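Beta-lactamase (Sebaldella termitidis, PDB 6N1N) probably hydrolyses beta-lactam antibiotics to substituted beta-amino acids as a class D beta-lactamase, and so is linked to antibiotic resistance. Local coordinates at residues 22-26 / 37-43; 125-130 / 142-146; 206-210 / 246-250. The contacts are given in a common frame with arbitrary orientation. Residue numbers count along the deposited sequence, not the author numbering.

Contact 1: residues 22-26 / 37-43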
loop_
_atom_site.group_PDB
_atom_site.type_symbol
_atom_site.label_atom_id
_atom_site.label_comp_id
_atom_site.label_asym_id
_atom_site.label_seq_id
_atom_site.Cartn_x
_atom_site.Cartn_y
_atom_site.Cartn_z
ATOM N N THR A 22 -15.838 7.649 -6.993
ATOM C CA THR A 22 -16.188 7.416 -5.615
ATOM C C THR A 22 -14.974 6.789 -4.942
ATOM O O THR A 22 -13.857 6.824 -5.485
ATOM C CB THR A 22 -17.472 6.574 -5.537
ATOM O OG1 THR A 22 -17.299 5.280 -6.133
ATOM C CG2 THR A 22 -18.593 7.323 -6.258
ATOM N N GLY A 23 -15.191 6.193 -3.787
ATOM C CA GLY A 23 -14.092 5.845 -2.910
ATOM C C GLY A 23 -13.825 6.991 -1.958
ATOM O O GLY A 23 -14.662 7.881 -1.773
ATOM N N SER A 24 -12.629 6.990 -1.384
ATOM C CA SER A 24 -12.381 7.928 -0.301
ATOM C C SER A 24 -10.899 8.067 -0.039
ATOM O O SER A 24 -10.065 7.261 -0.485
ATOM C CB SER A 24 -13.085 7.475 0.971
ATOM O OG SER A 24 -12.609 6.208 1.359
ATOM N N VAL A 25 -10.588 9.104 0.748
ATOM C CA VAL A 25 -9.284 9.321 1.342
ATOM C C VAL A 25 -9.461 9.285 2.852
ATOM O O VAL A 25 -10.388 9.902 3.385
ATOM C CB VAL A 25 -8.669 10.654 0.897
ATOM C CG1 VAL A 25 -9.606 11.787 1.154
ATOM C CG2 VAL A 25 -7.346 10.909 1.623
ATOM N N THR A 26 -8.609 8.521 3.513
ATOM C CA THR A 26 -8.559 8.402 4.966
ATOM C C THR A 26 -7.139 8.727 5.401
ATOM O O THR A 26 -6.179 8.196 4.841
ATOM C CB THR A 26 -8.949 6.972 5.413
ATOM O OG1 THR A 26 -10.246 6.661 4.899
ATOM C CG2 THR A 26 -8.955 6.834 6.931
ATOM N N TYR A 37 -11.613 11.705 7.538
ATOM C CA TYR A 37 -12.316 10.925 6.533
ATOM C C TYR A 37 -12.975 11.813 5.487
ATOM O O TYR A 37 -13.647 12.786 5.832
ATOM C CB TYR A 37 -13.427 10.074 7.128
ATOM C CG TYR A 37 -13.038 9.124 8.221
ATOM C CD1 TYR A 37 -12.472 7.904 7.914
ATOM C CD2 TYR A 37 -13.308 9.420 9.560
ATOM C CE1 TYR A 37 -12.146 7.009 8.911
ATOM C CE2 TYR A 37 -12.982 8.528 10.566
ATOM C CZ TYR A 37 -12.401 7.327 10.223
ATOM O OH TYR A 37 -12.097 6.417 11.204
ATOM N N SER A 38 -12.835 11.456 4.203
ATOM C CA SER A 38 -13.754 12.031 3.220
ATOM C C SER A 38 -15.086 11.295 3.239
ATOM O O SER A 38 -16.131 11.879 2.930
ATOM C CB SER A 38 -13.153 12.010 1.811
ATOM O OG SER A 38 -12.949 10.698 1.296
ATOM N N ASN A 39 -15.068 10.017 3.627
ATOM C CA ASN A 39 -16.298 9.240 3.737
ATOM C C ASN A 39 -16.021 8.104 4.721
ATOM O O ASN A 39 -15.430 7.081 4.348
ATOM C CB ASN A 39 -16.754 8.701 2.401
ATOM C CG ASN A 39 -18.101 8.009 2.508
ATOM O OD1 ASN A 39 -18.186 6.877 2.971
ATOM N ND2 ASN A 39 -19.153 8.701 2.104
ATOM N N GLU A 40 -16.430 8.303 5.973
ATOM C CA GLU A 40 -16.068 7.347 7.007
ATOM C C GLU A 40 -16.603 5.941 6.733
ATOM O O GLU A 40 -15.933 4.955 7.061
ATOM C CB GLU A 40 -16.557 7.855 8.371
ATOM C CG GLU A 40 -16.313 6.860 9.477
ATOM C CD GLU A 40 -16.506 7.460 10.848
ATOM O OE1 GLU A 40 -16.979 8.615 10.924
ATOM O OE2 GLU A 40 -16.178 6.770 11.837
ATOM N N GLU A 41 -17.791 5.809 6.130
ATOM C CA GLU A 41 -18.308 4.457 5.936
ATOM C C GLU A 41 -17.501 3.694 4.887
ATOM O O GLU A 41 -17.329 2.478 5.020
ATOM C CB GLU A 41 -19.792 4.505 5.574
ATOM C CG GLU A 41 -20.676 5.148 6.669
ATOM C CD GLU A 41 -20.324 4.707 8.099
ATOM O OE1 GLU A 41 -20.010 3.516 8.313
ATOM O OE2 GLU A 41 -20.360 5.563 9.013
ATOM N N ASP A 42 -16.987 4.377 3.859
ATOM C CA ASP A 42 -16.170 3.694 2.857
ATOM C C ASP A 42 -14.879 3.160 3.462
ATOM O O ASP A 42 -14.339 2.154 2.994
ATOM C CB ASP A 42 -15.841 4.644 1.699
ATOM C CG ASP A 42 -15.174 3.945 0.552
ATOM O OD1 ASP A 42 -15.837 3.062 -0.050
ATOM O OD2 ASP A 42 -13.988 4.250 0.248
ATOM N N SER A 43 -14.373 3.823 4.500
ATOM C CA SER A 43 -13.114 3.445 5.126
ATOM C C SER A 43 -13.178 2.085 5.812
ATOM O O SER A 43 -12.118 1.532 6.150
ATOM C CB SER A 43 -12.714 4.524 6.142
ATOM O OG SER A 43 -12.659 5.797 5.508
HETATM O O HOH W 1 -15.060 10.226 -0.219
HETATM O O HOH W 2 -12.775 8.196 4.260
#

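Contact 2: residues 125-130 / 142-146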
loop_
_atom_site.group_PDB
_atom_site.type_symbol
_atom_site.label_atom_id
_atom_site.label_comp_id
_atom_site.label_asym_id
_atom_site.label_seq_id
_atom_site.Cartn_x
_atom_site.Cartn_y
_atom_site.Cartn_z
ATOM N N TYR A 125 -4.155 -8.253 9.016
ATOM C CA TYR A 125 -4.206 -7.812 7.627
ATOM C C TYR A 125 -5.542 -8.212 7.034
ATOM O O TYR A 125 -5.685 -9.224 6.341
ATOM C CB TYR A 125 -3.033 -8.356 6.837
ATOM C CG TYR A 125 -2.771 -7.537 5.576
ATOM C CD1 TYR A 125 -1.950 -6.406 5.614
ATOM C CD2 TYR A 125 -3.403 -7.833 4.388
ATOM C CE1 TYR A 125 -1.720 -5.637 4.476
ATOM C CE2 TYR A 125 -3.186 -7.065 3.233
ATOM C CZ TYR A 125 -2.331 -5.976 3.288
ATOM O OH TYR A 125 -2.130 -5.206 2.169
ATOM N N GLY A 126 -6.542 -7.368 7.293
ATOM C CA GLY A 126 -7.833 -7.521 6.642
ATOM C C GLY A 126 -8.527 -8.805 7.045
ATOM O O GLY A 126 -8.508 -9.215 8.213
ATOM N N ASN A 127 -9.162 -9.466 6.064
ATOM C CA ASN A 127 -9.844 -10.718 6.368
ATOM C C ASN A 127 -8.891 -11.903 6.539
ATOM O O ASN A 127 -9.333 -12.986 6.933
ATOM C CB ASN A 127 -10.894 -11.040 5.289
ATOM C CG ASN A 127 -10.293 -11.245 3.907
ATOM O OD1 ASN A 127 -9.074 -11.278 3.734
ATOM N ND2 ASN A 127 -11.173 -11.408 2.900
ATOM N N GLN A 128 -7.597 -11.703 6.282
ATOM C CA GLN A 128 -6.555 -12.707 6.499
ATOM C C GLN A 128 -6.790 -13.984 5.705
ATOM O O GLN A 128 -6.300 -15.041 6.095
ATOM C CB GLN A 128 -6.408 -13.038 7.987
ATOM C CG GLN A 128 -6.062 -11.816 8.831
ATOM C CD GLN A 128 -5.876 -12.131 10.302
ATOM O OE1 GLN A 128 -5.486 -13.236 10.663
ATOM N NE2 GLN A 128 -6.173 -11.155 11.166
ATOM N N ILE A 129 -7.480 -13.886 4.566
ATOM C CA ILE A 129 -7.774 -15.048 3.718
ATOM C C ILE A 129 -6.651 -15.285 2.705
ATOM O O ILE A 129 -6.249 -14.369 1.981
ATOM C CB ILE A 129 -9.115 -14.870 2.979
ATOM C CG1 ILE A 129 -10.282 -14.567 3.918
ATOM C CG2 ILE A 129 -9.421 -16.122 2.121
ATOM C CD1 ILE A 129 -10.607 -15.621 4.887
ATOM N N VAL A 130 -6.188 -16.532 2.623
ATOM C CA VAL A 130 -5.280 -17.020 1.579
ATOM C C VAL A 130 -6.015 -18.117 0.816
ATOM O O VAL A 130 -6.365 -19.144 1.404
ATOM C CB VAL A 130 -3.977 -17.566 2.184
ATOM C CG1 VAL A 130 -3.047 -18.124 1.129
ATOM C CG2 VAL A 130 -3.267 -16.469 3.010
ATOM N N SER A 142 -9.361 -12.987 -2.952
ATOM C CA SER A 142 -9.536 -13.755 -1.720
ATOM C C SER A 142 -9.217 -12.858 -0.541
ATOM O O SER A 142 -10.103 -12.528 0.274
ATOM C CB SER A 142 -8.665 -15.015 -1.730
ATOM O OG SER A 142 -7.281 -14.749 -1.833
ATOM N N LEU A 143 -7.966 -12.439 -0.421
ATOM C CA LEU A 143 -7.558 -11.479 0.598
ATOM C C LEU A 143 -8.149 -10.100 0.326
ATOM O O LEU A 143 -8.117 -9.593 -0.799
ATOM C CB LEU A 143 -6.031 -11.397 0.650
ATOM C CG LEU A 143 -5.425 -10.455 1.700
ATOM C CD1 LEU A 143 -5.811 -10.885 3.111
ATOM C CD2 LEU A 143 -3.909 -10.445 1.616
ATOM N N LYS A 144 -8.705 -9.491 1.361
ATOM C CA LYS A 144 -9.284 -8.166 1.231
ATOM C C LYS A 144 -8.978 -7.379 2.502
ATOM O O LYS A 144 -8.888 -7.964 3.581
ATOM C CB LYS A 144 -10.806 -8.198 1.024
ATOM C CG LYS A 144 -11.287 -8.923 -0.244
ATOM C CD LYS A 144 -12.816 -8.749 -0.407
ATOM C CE LYS A 144 -13.400 -9.597 -1.520
ATOM N NZ LYS A 144 -12.918 -9.183 -2.857
ATOM N N ILE A 145 -8.870 -6.057 2.369
ATOM C CA ILE A 145 -8.507 -5.183 3.486
ATOM C C ILE A 145 -9.158 -3.820 3.302
ATOM O O ILE A 145 -9.391 -3.366 2.187
ATOM C CB ILE A 145 -6.964 -5.063 3.620
ATOM C CG1 ILE A 145 -6.589 -4.277 4.880
ATOM C CG2 ILE A 145 -6.321 -4.417 2.367
ATOM C CD1 ILE A 145 -5.134 -4.431 5.260
ATOM N N SER A 146 -9.530 -3.182 4.433
ATOM C CA SER A 146 -10.151 -1.867 4.331
ATOM C C SER A 146 -9.098 -0.777 4.437
ATOM O O SER A 146 -7.981 -1.023 4.899
ATOM C CB SER A 146 -11.173 -1.666 5.439
ATOM O OG SER A 146 -10.523 -1.511 6.697
#

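Contact 3: residues 206-210 / 246-250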
loop_
_atom_site.group_PDB
_atom_site.type_symbol
_atom_site.label_atom_id
_atom_site.label_comp_id
_atom_site.label_asym_id
_atom_site.label_seq_id
_atom_site.Cartn_x
_atom_site.Cartn_y
_atom_site.Cartn_z
ATOM N N TYR A 206 2.589 6.506 4.341
ATOM C CA TYR A 206 2.637 7.550 5.348
ATOM C C TYR A 206 3.648 8.594 4.915
ATOM O O TYR A 206 4.597 8.311 4.179
ATOM C CB TYR A 206 2.941 7.006 6.755
ATOM C CG TYR A 206 4.283 6.343 7.061
ATOM C CD1 TYR A 206 5.365 7.090 7.527
ATOM C CD2 TYR A 206 4.439 4.972 6.993
ATOM C CE1 TYR A 206 6.569 6.480 7.887
ATOM C CE2 TYR A 206 5.670 4.349 7.325
ATOM C CZ TYR A 206 6.731 5.115 7.763
ATOM O OH TYR A 206 7.930 4.510 8.136
ATOM N N ILE A 207 3.423 9.810 5.384
ATOM C CA ILE A 207 4.257 10.952 5.064
ATOM C C ILE A 207 4.733 11.563 6.370
ATOM O O ILE A 207 3.930 11.820 7.274
ATOM C CB ILE A 207 3.515 11.982 4.190
ATOM C CG1 ILE A 207 4.509 13.071 3.744
ATOM C CG2 ILE A 207 2.282 12.608 4.878
ATOM C CD1 ILE A 207 3.936 14.025 2.647
ATOM N N GLU A 208 6.044 11.775 6.461
ATOM C CA GLU A 208 6.687 12.462 7.580
ATOM C C GLU A 208 6.784 13.939 7.224
ATOM O O GLU A 208 7.461 14.311 6.257
ATOM C CB GLU A 208 8.077 11.873 7.845
ATOM C CG GLU A 208 8.020 10.409 8.293
ATOM C CD GLU A 208 9.349 9.670 8.408
ATOM O OE1 GLU A 208 10.262 9.919 7.594
ATOM O OE2 GLU A 208 9.472 8.793 9.316
ATOM N N ALA A 209 6.127 14.785 8.021
ATOM C CA ALA A 209 6.034 16.209 7.731
ATOM C C ALA A 209 5.607 16.924 9.000
ATOM O O ALA A 209 4.868 16.364 9.813
ATOM C CB ALA A 209 5.029 16.496 6.616
ATOM N N LYS A 210 6.053 18.171 9.145
ATOM C CA LYS A 210 5.536 19.073 10.185
ATOM C C LYS A 210 5.725 18.504 11.584
ATOM O O LYS A 210 4.822 18.584 12.428
ATOM C CB LYS A 210 4.056 19.400 9.951
ATOM C CG LYS A 210 3.770 20.162 8.660
ATOM C CD LYS A 210 2.329 20.642 8.627
ATOM C CE LYS A 210 2.125 21.888 9.476
ATOM N NZ LYS A 210 0.674 22.203 9.655
ATOM N N LEU A 246 -5.335 20.032 3.644
ATOM C CA LEU A 246 -5.289 19.882 5.091
ATOM C C LEU A 246 -4.122 20.617 5.743
ATOM O O LEU A 246 -3.972 20.526 6.967
ATOM C CB LEU A 246 -5.212 18.391 5.466
ATOM C CG LEU A 246 -6.450 17.585 5.067
ATOM C CD1 LEU A 246 -6.209 16.092 5.141
ATOM C CD2 LEU A 246 -7.650 17.947 5.926
ATOM N N GLY A 247 -3.295 21.322 4.967
ATOM C CA GLY A 247 -2.130 22.000 5.506
ATOM C C GLY A 247 -0.973 21.106 5.871
ATOM O O GLY A 247 -0.058 21.562 6.556
ATOM N N ILE A 248 -0.997 19.837 5.457
ATOM C CA ILE A 248 0.068 18.904 5.790
ATOM C C ILE A 248 1.351 19.245 5.032
ATOM O O ILE A 248 2.448 19.181 5.598
ATOM C CB ILE A 248 -0.390 17.460 5.524
ATOM C CG1 ILE A 248 -1.447 17.046 6.562
ATOM C CG2 ILE A 248 0.807 16.514 5.555
ATOM C CD1 ILE A 248 -2.211 15.766 6.186
ATOM N N ILE A 249 1.243 19.597 3.744
ATOM C CA ILE A 249 2.361 20.140 2.983
ATOM C C ILE A 249 1.904 21.414 2.282
ATOM O O ILE A 249 0.710 21.693 2.143
ATOM C CB ILE A 249 2.924 19.142 1.940
ATOM C CG1 ILE A 249 1.874 18.822 0.878
ATOM C CG2 ILE A 249 3.408 17.863 2.647
ATOM C CD1 ILE A 249 2.318 17.780 -0.140
ATOM N N ASN A 250 2.879 22.171 1.805
ATOM C CA ASN A 250 2.579 23.391 1.055
ATOM C C ASN A 250 2.321 23.072 -0.413
ATOM O O ASN A 250 2.842 22.110 -0.982
ATOM C CB ASN A 250 3.728 24.396 1.206
ATOM C CG ASN A 250 4.033 24.718 2.654
ATOM O OD1 ASN A 250 3.138 25.024 3.441
ATOM N ND2 ASN A 250 5.304 24.630 3.021
ATOM O OXT ASN A 250 1.553 23.770 -1.077
HETATM O O HOH W 3 -2.173 20.859 9.431
#

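Contact 1: residues 22-26 / 37-43
This is a strand-to-loop contact at the open end of the hairpin of strands 22-29 and 34-37. The segment 22-26 is the first part of strand 22-29. The chain leaves strand 34-37 at Tyr-37 and continues as a loop to Ser-43. Thr-26 and Tyr-37 form an antiparallel non-hydrogen-bonded pair, with CA atoms 4.8 Å apart. Their side chains share one sheet face, where Thr-26 CG2 lies 3.8 Å from Tyr-37 CE1. Beyond this pair one backbone bond persists, Ser-38 N to Val-25 O (3.0 Å). Side chains and waters carry most of the rest. Val-25 N donates to Ser-38 OG (2.9 Å). Water 1 joins Ser-38 OG to Gly-23 O, and water 2 joins Asn-39 N to Val-25 O. The turn 39-43 then folds back over the strand. Asn-39 OD1 accepts from Asp-42 N (2.9 Å), an Asx motif. In this turn, Ser-24 OG donates to Asp-42 OD2 (2.6 Å), and Thr-26 OG1 and Ser-43 OG are hydrogen-bonded (2.6 Å). Gly-23, at phi 91°, has backbone angles at which a CB would jam against the preceding carbonyl. On its other edge, strand 22-29 pairs with strand 212-222 through the backbones of Thr-22, Ser-24 and Thr-26. Val-25 and Ser-38 pack on Leu-12 of helix 11-18, and Ser-43 bonds through its backbone to Glu-148 of helix 147-159.

Contact 2: residues 125-130 / 142-146
Two irregular segments run in opposite directions here, in the connection between helices 113-122 and 147-159. Gly-126 CA lies 4.0 Å from Ile-145 CA, and Ile-129 CA lies 4.7 Å from Leu-143 CA. Residues 125-128 make a type II' beta turn, closed by Gln-128 N to Tyr-125 O (3.1 Å). Residues 143-146 are extended. Gly-126 CA also makes a CH...O contact with Lys-144 O (3.3 Å). A CB on Gly-126 would clash with that oxygen, and its phi of 65° suits glycine.

Asn-127 is the main polar link. Asn-127 N donates to Lys-144 O (2.9 Å), Asn-127 OD1 accepts from Lys-144 N (3.0 Å), and Asn-127 ND2 donates to Ser-142 O (3.0 Å). Asn-127 OD1 also accepts from Ile-129 N (3.2 Å), forming an Asx turn. Ile-145 CD1 sits over the Tyr-125 ring, 3.6 Å from its centroid, in a CH-pi contact. Leu-143 CD2 touches Tyr-125 CE2 at 3.8 Å. Phe-53 and Phe-153 meet the Tyr-125 ring edge-to-face. Lys-144 NZ forms a salt bridge with Glu-195. The Tyr-125 side chain is about 9 Å from that of Ser-51, the predicted acyl-ester serine, so this packing lies near the probable active site.

The chemistry is thus divided. Asn-127 gives one backbone bond, and its side-chain amide supplies two more to the facing backbone. Tyr-125, Leu-143 and Ile-145 pack on the buried side.

Contact 3: residues 206-210 / 246-250
The C-terminal tail folds against the end of an interior strand of the sheet in this contact. The segment 206-210 covers the last part of strand 198-209 and runs on into Lys-210. The segment 246-250 follows helix 228-245 and ends the chain. Alternation along the strand sets the shape. Ile-207 and Ala-209 point their CA-to-CB bonds toward the tail, while that of Glu-208 points away. Ile-207 is the large bump. It meets both isoleucines of the tail: Ile-207 CG2 lies 4.2 Å from Ile-248 CG2, and Ile-207 CD1 lies 3.9 Å from Ile-249 CG2. These two tail methyls lie between Ile-207 and Ala-209. Ile-248 CG2 is 4.4 Å from Ala-209 CB, and Ile-249 CG2 is 4.5 Å from Ala-209 CB. The small Ala-209 leaves room for Ile-248 O, which is 3.9 Å from Ala-209 CB. The fit is modest, burying 226 Å² in all.

Lys-210 lies along the exposed side, with Lys-210 CD 3.4 Å from Ile-248 O. Lys-210 NZ gives a weak hydrogen bond to Gly-247 O (3.2 Å), and water 3 links Lys-210 NZ, weakly, to Leu-246 O. Gly-247 has phi 74° and ends helix 228-245 with a Schellman motif, after which the tail runs past the strand.

Phe-243 of that helix packs on Ile-207 and Ile-248, and Met-240 on Ile-249. Tyr-214 of strand 212-222 touches Ile-207 and Ile-248, while Tyr-184 of strand 184-195 touches Ile-207 and Ile-249. The tail therefore lies against three adjacent strands and its own helix.

The contacts follow one another along the chain, each closing before the next opens. Contacts 1 and 3 both reach the mixed sheet. Strand 212-222 lies between their strands, 22-29 and 198-209. Their centres are about 19 Å apart, and their nearest atoms about 6 Å. Contact 2 lies in the helical part, about 19 Å from contact 1 between centres. The two touch where Ser-43 O meets Ser-146 CB at 3.4 Å. Contacts 2 and 3 lie on opposite sides of the chain's centre, about 29 Å apart between centres. Together they tie the sheet and helical parts of the serine beta-lactamase fold. Only contact 2 is near the predicted catalytic serine.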